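Local coordinates for protein ribonucleoside triphosphate reductase (Lactobacillus leichmannii, PDB 1L1L) that catalyses the coenzyme B12-dependent reduction of ribonucleoside triphosphates to 2'-deoxyribonucleoside triphosphates, as a class II ribonucleotide reductase, at residues F425-E430 / L481-G486; W434-V439 / D519-A524; A443-K448 / Q530-T535; R513-V518 / Q635-T640. All blocks are in the same frame, centred on the assembly; numbering follows the deposited sequence.

Interaction 1: residues F425-E430 / L481-G486; sequences FPLIAE and LLTRLG
A salt bridge at the surface, formed by Glu-430 and Arg-484, joins helix 426-431 to the C-terminal part of helix 477-485. Glu-430 OE1 approaches Arg-484 NH1 to 2.5 Å, a length too short to be taken literally. The approach itself is clear: OE1 lies over one face of the guanidinium, with CZ at 3.1 Å, and the carboxylate and guanidinium planes are 69° apart. The pair therefore attracts mainly by charge and lacks the flat two-pronged geometry of an in-plane pair. Beyond CG the Glu-430 chain is extended, as the Arg-484 chain is from CG to NE, and the two side chains meet at about a right angle. The other oxygen, Glu-430 OE2, takes a weak hydrogen bond from Trp-480 NE1. Alongside, Leu-427 swings its CG away from the backbone N (chi1 -172°), which sends its methyls toward Thr-483: CD2 is 3.7 Å from Thr-483 OG1, and CD1 is 4.1 Å from Thr-483 CG2. Thr-483 suits a helix surface, because its hydroxyl bonds to the carbonyl of Asp-479 one turn back while its methyl faces the leucine. Gly-486, with positive phi, then ends this helix. Each helix follows one of two adjacent parallel strands, 421-424 and 471-474, so neighbouring helices pair beside neighbouring strands, consistent with the alpha-beta barrel of this enzyme.

Interaction 2: residues W434-V439 / D519-A524; sequences WDLQEV and DQLYKA
The flat side-chain amide of Gln-437 meets the methyl of Ala-524 at its rim: the methyl lies close to the amide plane, not over a face, with Gln-437 NE2 3.9 Å from Ala-524 CB. Gln-437 CG also rests 3.9 Å from Ala-524 CB. The glutamine leaves its backbone with CG opposite N (chi1 179°), and a bend at chi2 (-63°) brings this rim, from CG to NE2, to the methyl. With the CA atoms of Gln-437 and Ala-524 5.7 Å apart, the backbones are close, and alanine's single methyl fits between them. Beside this pair, Leu-521 CD2 nestles against Leu-436, 3.5 Å from its CB and 4.1 Å from its CD1, one methyl thus touching both the root and the tip of the other leucine. Trp-480 and Arg-484 of helix 477-485 and Ala-429 of helix 426-431 also pack on Leu-436. Asp-435 is the N-cap of helix 436-450; its carboxylate receives weak bonds from Gln-437 N to OD1 and from Glu-438 N to OD2, consistent with a helix start at Leu-436. The contact is made mostly by methyl and methylene groups, with one amide nitrogen resting on a methyl. Its chemistry implies that the buried leucines and Ala-524 probably cohere mainly by van der Waals and hydrophobic forces, with the exposed glutamine at the outer margin.

Interaction 3: residues A443-K448 / Q530-T535; sequences AARYAK and QDYSKT
A cation-pi stack between Arg-445 and Tyr-532 lies at the centre of this helix-helix packing, in which helices 436-450 and 512-536 run in roughly the same direction, their short axes crossing at -41° and 10.4 Å apart. The guanidinium lies nearly flat on the ring, its CZ 3.6 Å from the ring centroid and the planes 29° apart. CZ is displaced toward the rim, which brings NH1 over CD1 and puts NH2 3.1 Å from Tyr-532 CE1. A bend at chi3 (65°) turns the end of Arg-445 over the ring, while a salt bridge from NE to Glu-81 probably helps to hold the group there. Apolar contacts widen the interface: Arg-445 CB is 3.6 Å from Tyr-532 CE2, and from the opposite side of the ring plane Lys-448 CB approaches obliquely, 3.9 Å from Tyr-532 CD2. Tyrosine suits the site because its ring spans the gap between the helices and its hydroxyl still finds polar partners, hydrogen-bonding with Asp-63 and Arg-449. The remaining contacts are polar. Lys-448 is a buried lysine, and its ammonium is well served by a salt bridge to Asp-529 and hydrogen bonds to Asn-539 O and Ser-541 OG. Ser-533 OG, itself bonded to the carbonyl of Asp-529, accepts a further, weak bond from Lys-448 NZ at 3.3 Å.

Interaction 4: residues R513-V518 / Q635-T640; sequences RAIKMV and QAFLQT
The carbonyl oxygen of Ala-636, just ahead of the Phe-637 whose ring crosses to Ala-514 and Ile-515, is gripped twice by Thr-640. The backbone N and OG1 reach it from opposite faces of its plane, OG1 at 2.7 Å and 36° out of that plane, so the threonine hydroxyl is satisfied within its own helix. Phe-637 carries the contact. With CG opposite the backbone N (chi1 179°), its ring extends outward, CZ 3.5 Å from Ala-514 CB and CE1 3.5 Å from Ile-515 CG1. The small alanine lets the ring edge point, in plane, at the backbone between Ala-514 and Ile-515, CZ lying 3.6 Å from Ile-515 N. Val-518 CG2 adds a looser contact, 4.3 Å from Phe-637 CE2. Tyr-510 and Tyr-641 add further aromatic contacts. The short axes of 513-518 and 635-640 cross at -42°, and the ring of one helix, set against an alanine and two branched residues of the other, makes a buried helix-helix contact joining helix 628-641 to helix 512-536.

Overall arrangement
From the N terminus, residues 425-430, 434-439 and 443-448 open interactions 1, 2 and 3 in turn, on helix 426-431 and on the start and body of helix 436-450. Interaction 1 closes first, at 481-486. Interaction 4 then opens at 513-518 on the long helix 512-536, which next closes interactions 2 and 3 at 519-524 and 530-535; interaction 4 closes last, at 635-640. Interactions 1, 2 and 3 all cross one another, interaction 4 crosses 2 and 3 but follows 1 in series, and none nests. Helix 512-536 thus joins helices 436-450 and 628-641, and interaction 1 touches both interactions 2 and 4, bringing helices 426-431 and 477-485 into the same cluster of contacts.

Interaction 1: residues F425-E430 / L481-G486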
loop_
_atom_site.group_PDB
_atom_site.type_symbol
_atom_site.label_atom_id
_atom_site.label_comp_id
_atom_site.label_asym_id
_atom_site.label_seq_id
_atom_site.Cartn_x
_atom_site.Cartn_y
_atom_site.Cartn_z
ATOM N N PHE A 425 -12.621 -8.985 8.593
ATOM C CA PHE A 425 -13.235 -9.992 7.743
ATOM C C PHE A 425 -14.535 -10.389 8.451
ATOM O O PHE A 425 -14.547 -11.302 9.287
ATOM C CB PHE A 425 -12.322 -11.216 7.616
ATOM C CG PHE A 425 -10.930 -10.903 7.126
ATOM C CD1 PHE A 425 -10.725 -10.324 5.879
ATOM C CD2 PHE A 425 -9.822 -11.214 7.907
ATOM C CE1 PHE A 425 -9.420 -10.061 5.416
ATOM C CE2 PHE A 425 -8.525 -10.957 7.461
ATOM C CZ PHE A 425 -8.325 -10.377 6.207
ATOM N N PRO A 426 -15.637 -9.693 8.140
ATOM C CA PRO A 426 -16.964 -9.930 8.725
ATOM C C PRO A 426 -17.374 -11.396 8.887
ATOM O O PRO A 426 -17.719 -11.823 9.991
ATOM C CB PRO A 426 -17.892 -9.164 7.786
ATOM C CG PRO A 426 -17.062 -7.968 7.430
ATOM C CD PRO A 426 -15.676 -8.561 7.191
ATOM N N LEU A 427 -17.350 -12.160 7.800
ATOM C CA LEU A 427 -17.735 -13.566 7.868
ATOM C C LEU A 427 -16.912 -14.346 8.889
ATOM O O LEU A 427 -17.465 -15.066 9.730
ATOM C CB LEU A 427 -17.610 -14.226 6.494
ATOM C CG LEU A 427 -18.167 -15.647 6.378
ATOM C CD1 LEU A 427 -19.622 -15.675 6.843
ATOM C CD2 LEU A 427 -18.064 -16.120 4.932
ATOM N N ILE A 428 -15.593 -14.193 8.828
ATOM C CA ILE A 428 -14.708 -14.899 9.741
ATOM C C ILE A 428 -14.845 -14.446 11.197
ATOM O O ILE A 428 -14.838 -15.270 12.118
ATOM C CB ILE A 428 -13.243 -14.763 9.287
ATOM C CG1 ILE A 428 -13.092 -15.355 7.878
ATOM C CG2 ILE A 428 -12.325 -15.474 10.265
ATOM C CD1 ILE A 428 -11.723 -15.180 7.283
ATOM N N ALA A 429 -14.970 -13.145 11.419
ATOM C CA ALA A 429 -15.115 -12.647 12.782
ATOM C C ALA A 429 -16.365 -13.266 13.418
ATOM O O ALA A 429 -16.334 -13.710 14.560
ATOM C CB ALA A 429 -15.221 -11.131 12.780
ATOM N N GLU A 430 -17.455 -13.298 12.657
ATOM C CA GLU A 430 -18.721 -13.860 13.121
ATOM C C GLU A 430 -18.601 -15.351 13.426
ATOM O O GLU A 430 -19.107 -15.822 14.445
ATOM C CB GLU A 430 -19.810 -13.641 12.066
ATOM C CG GLU A 430 -20.227 -12.190 11.896
ATOM C CD GLU A 430 -21.335 -12.019 10.880
ATOM O OE1 GLU A 430 -22.079 -11.022 10.987
ATOM O OE2 GLU A 430 -21.461 -12.867 9.968
ATOM N N LEU A 481 -21.376 -11.391 2.149
ATOM C CA LEU A 481 -22.694 -11.109 1.583
ATOM C C LEU A 481 -23.378 -12.318 0.943
ATOM O O LEU A 481 -24.569 -12.540 1.145
ATOM C CB LEU A 481 -22.598 -9.982 0.547
ATOM C CG LEU A 481 -22.071 -8.626 1.034
ATOM C CD1 LEU A 481 -22.028 -7.648 -0.138
ATOM C CD2 LEU A 481 -22.954 -8.091 2.143
ATOM N N LEU A 482 -22.630 -13.098 0.170
ATOM C CA LEU A 482 -23.201 -14.264 -0.498
ATOM C C LEU A 482 -23.756 -15.244 0.527
ATOM O O LEU A 482 -24.843 -15.806 0.359
ATOM C CB LEU A 482 -22.141 -14.960 -1.355
ATOM C CG LEU A 482 -22.593 -16.200 -2.140
ATOM C CD1 LEU A 482 -23.723 -15.828 -3.088
ATOM C CD2 LEU A 482 -21.411 -16.771 -2.919
ATOM N N THR A 483 -22.995 -15.437 1.594
ATOM C CA THR A 483 -23.381 -16.347 2.654
ATOM C C THR A 483 -24.600 -15.801 3.376
ATOM O O THR A 483 -25.674 -16.403 3.358
ATOM C CB THR A 483 -22.229 -16.512 3.661
ATOM O OG1 THR A 483 -21.082 -17.025 2.974
ATOM C CG2 THR A 483 -22.613 -17.478 4.786
ATOM N N ARG A 484 -24.425 -14.631 3.979
ATOM C CA ARG A 484 -25.476 -13.990 4.748
ATOM C C ARG A 484 -26.723 -13.541 3.977
ATOM O O ARG A 484 -27.789 -13.382 4.572
ATOM C CB ARG A 484 -24.876 -12.815 5.513
ATOM C CG ARG A 484 -25.557 -12.538 6.828
ATOM C CD ARG A 484 -24.683 -11.681 7.723
ATOM N NE ARG A 484 -25.357 -11.341 8.976
ATOM C CZ ARG A 484 -24.891 -10.463 9.859
ATOM N NH1 ARG A 484 -23.745 -9.836 9.627
ATOM N NH2 ARG A 484 -25.578 -10.198 10.961
ATOM N N LEU A 485 -26.610 -13.352 2.666
ATOM C CA LEU A 485 -27.757 -12.909 1.872
ATOM C C LEU A 485 -28.280 -13.969 0.904
ATOM O O LEU A 485 -29.458 -13.964 0.536
ATOM C CB LEU A 485 -27.398 -11.656 1.067
ATOM C CG LEU A 485 -26.989 -10.364 1.778
ATOM C CD1 LEU A 485 -26.607 -9.323 0.727
ATOM C CD2 LEU A 485 -28.127 -9.852 2.643
ATOM N N GLY A 486 -27.398 -14.870 0.488
ATOM C CA GLY A 486 -27.785 -15.900 -0.451
ATOM C C GLY A 486 -27.590 -15.429 -1.877
ATOM O O GLY A 486 -27.664 -16.217 -2.817
#

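Interaction 2: residues W434-V439 / D519-A524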
loop_
_atom_site.group_PDB
_atom_site.type_symbol
_atom_site.label_atom_id
_atom_site.label_comp_id
_atom_site.label_asym_id
_atom_site.label_seq_id
_atom_site.Cartn_x
_atom_site.Cartn_y
_atom_site.Cartn_z
ATOM N N TRP A 434 -17.519 -13.614 17.351
ATOM C CA TRP A 434 -17.455 -12.205 17.718
ATOM C C TRP A 434 -18.709 -11.430 17.326
ATOM O O TRP A 434 -19.442 -11.816 16.413
ATOM C CB TRP A 434 -16.244 -11.526 17.062
ATOM C CG TRP A 434 -14.910 -11.879 17.657
ATOM C CD1 TRP A 434 -14.114 -12.944 17.331
ATOM C CD2 TRP A 434 -14.209 -11.150 18.668
ATOM N NE1 TRP A 434 -12.958 -12.915 18.072
ATOM C CE2 TRP A 434 -12.992 -11.824 18.902
ATOM C CE3 TRP A 434 -14.493 -9.988 19.402
ATOM C CZ2 TRP A 434 -12.056 -11.375 19.838
ATOM C CZ3 TRP A 434 -13.562 -9.542 20.331
ATOM C CH2 TRP A 434 -12.357 -10.235 20.540
ATOM N N ASP A 435 -18.958 -10.343 18.045
ATOM C CA ASP A 435 -20.069 -9.451 17.728
ATOM C C ASP A 435 -19.373 -8.399 16.862
ATOM O O ASP A 435 -18.451 -7.735 17.334
ATOM C CB ASP A 435 -20.626 -8.803 18.999
ATOM C CG ASP A 435 -21.242 -7.428 18.739
ATOM O OD1 ASP A 435 -22.100 -7.303 17.836
ATOM O OD2 ASP A 435 -20.868 -6.472 19.454
ATOM N N LEU A 436 -19.798 -8.259 15.607
ATOM C CA LEU A 436 -19.163 -7.302 14.694
ATOM C C LEU A 436 -19.034 -5.892 15.247
ATOM O O LEU A 436 -17.971 -5.284 15.152
ATOM C CB LEU A 436 -19.892 -7.272 13.351
ATOM C CG LEU A 436 -19.781 -8.568 12.547
ATOM C CD1 LEU A 436 -20.354 -8.343 11.162
ATOM C CD2 LEU A 436 -18.324 -9.014 12.456
ATOM N N GLN A 437 -20.105 -5.376 15.840
ATOM C CA GLN A 437 -20.069 -4.038 16.414
ATOM C C GLN A 437 -18.849 -3.890 17.330
ATOM O O GLN A 437 -18.182 -2.856 17.317
ATOM C CB GLN A 437 -21.369 -3.768 17.187
ATOM C CG GLN A 437 -21.446 -2.401 17.863
ATOM C CD GLN A 437 -20.376 -2.209 18.929
ATOM O OE1 GLN A 437 -20.285 -2.989 19.883
ATOM N NE2 GLN A 437 -19.552 -1.175 18.764
ATOM N N GLU A 438 -18.547 -4.916 18.123
ATOM C CA GLU A 438 -17.389 -4.849 19.021
ATOM C C GLU A 438 -16.063 -4.989 18.267
ATOM O O GLU A 438 -15.038 -4.450 18.681
ATOM C CB GLU A 438 -17.466 -5.935 20.104
ATOM C CG GLU A 438 -16.123 -6.200 20.789
ATOM C CD GLU A 438 -16.220 -7.133 21.989
ATOM O OE1 GLU A 438 -17.020 -8.093 21.947
ATOM O OE2 GLU A 438 -15.479 -6.910 22.971
ATOM N N VAL A 439 -16.088 -5.722 17.162
ATOM C CA VAL A 439 -14.881 -5.915 16.373
ATOM C C VAL A 439 -14.487 -4.578 15.761
ATOM O O VAL A 439 -13.335 -4.158 15.856
ATOM C CB VAL A 439 -15.114 -6.951 15.253
ATOM C CG1 VAL A 439 -13.921 -6.985 14.295
ATOM C CG2 VAL A 439 -15.328 -8.329 15.868
ATOM N N ASP A 519 -24.337 -0.298 7.204
ATOM C CA ASP A 519 -24.603 0.966 7.876
ATOM C C ASP A 519 -24.389 0.882 9.395
ATOM O O ASP A 519 -23.903 1.824 10.012
ATOM C CB ASP A 519 -26.032 1.425 7.574
ATOM C CG ASP A 519 -26.365 2.751 8.228
ATOM O OD1 ASP A 519 -25.724 3.767 7.884
ATOM O OD2 ASP A 519 -27.267 2.778 9.093
ATOM N N GLN A 520 -24.751 -0.245 10.003
ATOM C CA GLN A 520 -24.580 -0.394 11.451
ATOM C C GLN A 520 -23.110 -0.490 11.824
ATOM O O GLN A 520 -22.686 -0.015 12.878
ATOM C CB GLN A 520 -25.305 -1.641 11.956
ATOM C CG GLN A 520 -26.785 -1.646 11.673
ATOM C CD GLN A 520 -27.483 -2.795 12.359
ATOM O OE1 GLN A 520 -27.080 -3.960 12.222
ATOM N NE2 GLN A 520 -28.538 -2.481 13.106
ATOM N N LEU A 521 -22.332 -1.118 10.953
ATOM C CA LEU A 521 -20.912 -1.265 11.193
ATOM C C LEU A 521 -20.243 0.103 11.079
ATOM O O LEU A 521 -19.361 0.432 11.867
ATOM C CB LEU A 521 -20.323 -2.258 10.190
ATOM C CG LEU A 521 -20.949 -3.654 10.319
ATOM C CD1 LEU A 521 -20.489 -4.564 9.188
ATOM C CD2 LEU A 521 -20.579 -4.232 11.671
ATOM N N TYR A 522 -20.680 0.905 10.112
ATOM C CA TYR A 522 -20.103 2.240 9.937
ATOM C C TYR A 522 -20.370 3.075 11.182
ATOM O O TYR A 522 -19.469 3.696 11.752
ATOM C CB TYR A 522 -20.708 2.939 8.709
ATOM C CG TYR A 522 -20.267 4.382 8.568
ATOM C CD1 TYR A 522 -18.910 4.708 8.465
ATOM C CD2 TYR A 522 -21.192 5.421 8.559
ATOM C CE1 TYR A 522 -18.488 6.030 8.362
ATOM C CE2 TYR A 522 -20.778 6.761 8.453
ATOM C CZ TYR A 522 -19.424 7.054 8.357
ATOM O OH TYR A 522 -18.995 8.363 8.256
ATOM N N LYS A 523 -21.624 3.085 11.608
ATOM C CA LYS A 523 -21.996 3.850 12.784
ATOM C C LYS A 523 -21.255 3.352 14.031
ATOM O O LYS A 523 -20.972 4.126 14.941
ATOM C CB LYS A 523 -23.515 3.795 12.973
ATOM C CG LYS A 523 -24.283 4.401 11.806
ATOM C CD LYS A 523 -25.776 4.469 12.073
ATOM C CE LYS A 523 -26.510 5.107 10.899
ATOM N NZ LYS A 523 -25.981 6.470 10.592
ATOM N N ALA A 524 -20.909 2.066 14.048
ATOM C CA ALA A 524 -20.182 1.478 15.175
ATOM C C ALA A 524 -18.762 2.031 15.242
ATOM O O ALA A 524 -18.225 2.271 16.325
ATOM C CB ALA A 524 -20.140 -0.039 15.037
#

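Interaction 3: residues A443-K448 / Q530-T535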
loop_
_atom_site.group_PDB
_atom_site.type_symbol
_atom_site.label_atom_id
_atom_site.label_comp_id
_atom_site.label_asym_id
_atom_site.label_seq_id
_atom_site.Cartn_x
_atom_site.Cartn_y
_atom_site.Cartn_z
ATOM N N ALA A 443 -11.195 -2.195 16.234
ATOM C CA ALA A 443 -10.473 -1.785 15.031
ATOM C C ALA A 443 -10.205 -0.285 15.080
ATOM O O ALA A 443 -9.058 0.158 14.986
ATOM C CB ALA A 443 -11.284 -2.142 13.804
ATOM N N ALA A 444 -11.268 0.490 15.261
ATOM C CA ALA A 444 -11.154 1.945 15.327
ATOM C C ALA A 444 -10.121 2.442 16.332
ATOM O O ALA A 444 -9.356 3.365 16.052
ATOM C CB ALA A 444 -12.523 2.552 15.631
ATOM N N ARG A 445 -10.086 1.828 17.508
ATOM C CA ARG A 445 -9.149 2.249 18.542
ATOM C C ARG A 445 -7.713 1.891 18.210
ATOM O O ARG A 445 -6.776 2.612 18.589
ATOM C CB ARG A 445 -9.546 1.623 19.889
ATOM C CG ARG A 445 -10.921 2.056 20.405
ATOM C CD ARG A 445 -11.334 1.245 21.654
ATOM N NE ARG A 445 -10.455 1.500 22.795
ATOM C CZ ARG A 445 -10.673 2.429 23.726
ATOM N NH1 ARG A 445 -11.750 3.199 23.670
ATOM N NH2 ARG A 445 -9.796 2.606 24.704
ATOM N N TYR A 446 -7.526 0.770 17.516
ATOM C CA TYR A 446 -6.184 0.335 17.140
ATOM C C TYR A 446 -5.618 1.425 16.247
ATOM O O TYR A 446 -4.547 1.963 16.504
ATOM C CB TYR A 446 -6.246 -0.994 16.371
ATOM C CG TYR A 446 -4.901 -1.543 15.923
ATOM C CD1 TYR A 446 -4.203 -0.973 14.851
ATOM C CD2 TYR A 446 -4.308 -2.613 16.595
ATOM C CE1 TYR A 446 -2.944 -1.457 14.469
ATOM C CE2 TYR A 446 -3.057 -3.100 16.221
ATOM C CZ TYR A 446 -2.380 -2.520 15.164
ATOM O OH TYR A 446 -1.133 -3.004 14.822
ATOM N N ALA A 447 -6.381 1.757 15.213
ATOM C CA ALA A 447 -5.974 2.779 14.248
ATOM C C ALA A 447 -5.739 4.121 14.932
ATOM O O ALA A 447 -4.702 4.759 14.736
ATOM C CB ALA A 447 -7.040 2.919 13.168
ATOM N N LYS A 448 -6.706 4.543 15.741
ATOM C CA LYS A 448 -6.598 5.813 16.442
ATOM C C LYS A 448 -5.269 5.929 17.174
ATOM O O LYS A 448 -4.649 6.992 17.192
ATOM C CB LYS A 448 -7.738 5.967 17.450
ATOM C CG LYS A 448 -7.949 7.400 17.897
ATOM C CD LYS A 448 -8.690 8.184 16.817
ATOM C CE LYS A 448 -8.797 9.653 17.168
ATOM N NZ LYS A 448 -9.788 10.333 16.298
ATOM N N GLN A 530 -15.797 8.481 18.356
ATOM C CA GLN A 530 -16.268 9.634 19.125
ATOM C C GLN A 530 -15.931 9.482 20.609
ATOM O O GLN A 530 -15.365 10.390 21.222
ATOM C CB GLN A 530 -17.779 9.817 18.956
ATOM C CG GLN A 530 -18.222 10.120 17.532
ATOM C CD GLN A 530 -19.728 10.265 17.407
ATOM O OE1 GLN A 530 -20.489 9.452 17.936
ATOM N NE2 GLN A 530 -20.168 11.296 16.697
ATOM N N ASP A 531 -16.263 8.328 21.181
ATOM C CA ASP A 531 -15.993 8.094 22.595
ATOM C C ASP A 531 -14.499 8.101 22.912
ATOM O O ASP A 531 -14.073 8.733 23.879
ATOM C CB ASP A 531 -16.616 6.768 23.050
ATOM C CG ASP A 531 -18.110 6.685 22.754
ATOM O OD1 ASP A 531 -18.737 7.736 22.495
ATOM O OD2 ASP A 531 -18.666 5.561 22.794
ATOM N N TYR A 532 -13.701 7.412 22.095
ATOM C CA TYR A 532 -12.257 7.341 22.323
ATOM C C TYR A 532 -11.587 8.697 22.153
ATOM O O TYR A 532 -10.564 8.976 22.774
ATOM C CB TYR A 532 -11.619 6.317 21.373
ATOM C CG TYR A 532 -10.252 5.798 21.798
ATOM C CD1 TYR A 532 -9.858 5.796 23.138
ATOM C CD2 TYR A 532 -9.376 5.245 20.861
ATOM C CE1 TYR A 532 -8.628 5.256 23.530
ATOM C CE2 TYR A 532 -8.151 4.702 21.243
ATOM C CZ TYR A 532 -7.781 4.710 22.575
ATOM O OH TYR A 532 -6.568 4.173 22.942
ATOM N N SER A 533 -12.160 9.534 21.296
ATOM C CA SER A 533 -11.611 10.864 21.063
ATOM C C SER A 533 -11.823 11.688 22.331
ATOM O O SER A 533 -10.962 12.464 22.731
ATOM C CB SER A 533 -12.313 11.524 19.872
ATOM O OG SER A 533 -12.073 10.786 18.686
ATOM N N LYS A 534 -12.977 11.503 22.959
ATOM C CA LYS A 534 -13.295 12.208 24.193
ATOM C C LYS A 534 -12.285 11.805 25.271
ATOM O O LYS A 534 -11.588 12.650 25.834
ATOM C CB LYS A 534 -14.716 11.853 24.641
ATOM C CG LYS A 534 -15.085 12.363 26.034
ATOM C CD LYS A 534 -14.836 13.859 26.145
ATOM C CE LYS A 534 -15.155 14.402 27.533
ATOM N NZ LYS A 534 -14.809 15.848 27.609
ATOM N N THR A 535 -12.205 10.505 25.537
ATOM C CA THR A 535 -11.295 9.966 26.540
ATOM C C THR A 535 -9.861 10.469 26.387
ATOM O O THR A 535 -9.217 10.846 27.367
ATOM C CB THR A 535 -11.265 8.429 26.482
ATOM O OG1 THR A 535 -12.548 7.902 26.839
ATOM C CG2 THR A 535 -10.225 7.896 27.418
#

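Interaction 4: residues R513-V518 / Q635-T640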
loop_
_atom_site.group_PDB
_atom_site.type_symbol
_atom_site.label_atom_id
_atom_site.label_comp_id
_atom_site.label_asym_id
_atom_site.label_seq_id
_atom_site.Cartn_x
_atom_site.Cartn_y
_atom_site.Cartn_z
ATOM N N ARG A 513 -31.081 -5.445 2.520
ATOM C CA ARG A 513 -30.570 -6.056 3.743
ATOM C C ARG A 513 -29.111 -5.617 3.908
ATOM O O ARG A 513 -28.664 -5.296 5.009
ATOM C CB ARG A 513 -30.643 -7.593 3.651
ATOM C CG ARG A 513 -32.061 -8.187 3.705
ATOM C CD ARG A 513 -32.047 -9.701 3.455
ATOM N NE ARG A 513 -31.659 -10.025 2.083
ATOM C CZ ARG A 513 -31.372 -11.246 1.635
ATOM N NH1 ARG A 513 -31.425 -12.291 2.446
ATOM N NH2 ARG A 513 -31.025 -11.424 0.365
ATOM N N ALA A 514 -28.379 -5.587 2.795
ATOM C CA ALA A 514 -26.963 -5.196 2.810
ATOM C C ALA A 514 -26.732 -3.787 3.353
ATOM O O ALA A 514 -25.764 -3.533 4.068
ATOM C CB ALA A 514 -26.381 -5.311 1.412
ATOM N N ILE A 515 -27.626 -2.870 3.007
ATOM C CA ILE A 515 -27.518 -1.492 3.468
ATOM C C ILE A 515 -27.489 -1.414 4.992
ATOM O O ILE A 515 -26.637 -0.742 5.584
ATOM C CB ILE A 515 -28.701 -0.654 2.952
ATOM C CG1 ILE A 515 -28.649 -0.574 1.425
ATOM C CG2 ILE A 515 -28.669 0.731 3.568
ATOM C CD1 ILE A 515 -29.845 0.117 0.808
ATOM N N LYS A 516 -28.425 -2.109 5.627
ATOM C CA LYS A 516 -28.502 -2.095 7.080
ATOM C C LYS A 516 -27.265 -2.678 7.753
ATOM O O LYS A 516 -26.717 -2.078 8.675
ATOM C CB LYS A 516 -29.745 -2.854 7.562
ATOM C CG LYS A 516 -30.001 -2.675 9.047
ATOM C CD LYS A 516 -30.118 -1.188 9.379
ATOM C CE LYS A 516 -30.148 -0.939 10.877
ATOM N NZ LYS A 516 -30.202 0.522 11.177
ATOM N N MET A 517 -26.823 -3.847 7.301
ATOM C CA MET A 517 -25.654 -4.457 7.910
ATOM C C MET A 517 -24.383 -3.614 7.776
ATOM O O MET A 517 -23.614 -3.515 8.731
ATOM C CB MET A 517 -25.441 -5.891 7.391
ATOM C CG MET A 517 -25.757 -6.152 5.930
ATOM S SD MET A 517 -26.258 -7.903 5.636
ATOM C CE MET A 517 -24.709 -8.760 5.771
ATOM N N VAL A 518 -24.159 -2.980 6.626
ATOM C CA VAL A 518 -22.949 -2.166 6.497
ATOM C C VAL A 518 -23.120 -0.835 7.217
ATOM O O VAL A 518 -22.169 -0.315 7.799
ATOM C CB VAL A 518 -22.546 -1.915 5.017
ATOM C CG1 VAL A 518 -22.337 -3.247 4.306
ATOM C CG2 VAL A 518 -23.589 -1.075 4.317
ATOM N N GLN A 635 -19.048 -1.357 -6.387
ATOM C CA GLN A 635 -18.150 -0.373 -5.805
ATOM C C GLN A 635 -18.970 0.824 -5.324
ATOM O O GLN A 635 -18.726 1.361 -4.247
ATOM C CB GLN A 635 -17.106 0.090 -6.837
ATOM C CG GLN A 635 -16.354 1.365 -6.443
ATOM C CD GLN A 635 -15.361 1.827 -7.517
ATOM O OE1 GLN A 635 -15.669 1.814 -8.707
ATOM N NE2 GLN A 635 -14.178 2.254 -7.093
ATOM N N ALA A 636 -19.945 1.233 -6.128
ATOM C CA ALA A 636 -20.799 2.376 -5.793
ATOM C C ALA A 636 -21.587 2.136 -4.510
ATOM O O ALA A 636 -21.789 3.054 -3.710
ATOM C CB ALA A 636 -21.757 2.671 -6.942
ATOM N N PHE A 637 -22.041 0.903 -4.325
ATOM C CA PHE A 637 -22.801 0.551 -3.136
ATOM C C PHE A 637 -21.961 0.835 -1.899
ATOM O O PHE A 637 -22.383 1.564 -0.994
ATOM C CB PHE A 637 -23.191 -0.935 -3.166
ATOM C CG PHE A 637 -23.960 -1.380 -1.954
ATOM C CD1 PHE A 637 -25.328 -1.165 -1.865
ATOM C CD2 PHE A 637 -23.306 -1.989 -0.887
ATOM C CE1 PHE A 637 -26.041 -1.548 -0.733
ATOM C CE2 PHE A 637 -24.007 -2.379 0.259
ATOM C CZ PHE A 637 -25.376 -2.158 0.335
ATOM N N LEU A 638 -20.751 0.281 -1.873
ATOM C CA LEU A 638 -19.861 0.465 -0.733
ATOM C C LEU A 638 -19.459 1.928 -0.520
ATOM O O LEU A 638 -19.268 2.370 0.611
ATOM C CB LEU A 638 -18.617 -0.415 -0.901
ATOM C CG LEU A 638 -18.931 -1.915 -0.965
ATOM C CD1 LEU A 638 -17.703 -2.699 -1.395
ATOM C CD2 LEU A 638 -19.426 -2.382 0.397
ATOM N N GLN A 639 -19.335 2.683 -1.604
ATOM C CA GLN A 639 -18.953 4.091 -1.489
ATOM C C GLN A 639 -20.139 4.901 -0.951
ATOM O O GLN A 639 -19.967 5.909 -0.273
ATOM C CB GLN A 639 -18.534 4.636 -2.863
ATOM C CG GLN A 639 -18.095 6.096 -2.846
ATOM C CD GLN A 639 -16.842 6.313 -2.029
ATOM O OE1 GLN A 639 -15.729 6.030 -2.482
ATOM N NE2 GLN A 639 -17.013 6.800 -0.808
ATOM N N THR A 640 -21.341 4.432 -1.246
ATOM C CA THR A 640 -22.562 5.113 -0.827
ATOM C C THR A 640 -22.953 4.817 0.622
ATOM O O THR A 640 -23.250 5.733 1.383
ATOM C CB THR A 640 -23.741 4.736 -1.765
ATOM O OG1 THR A 640 -23.420 5.121 -3.108
ATOM C CG2 THR A 640 -25.027 5.422 -1.348
#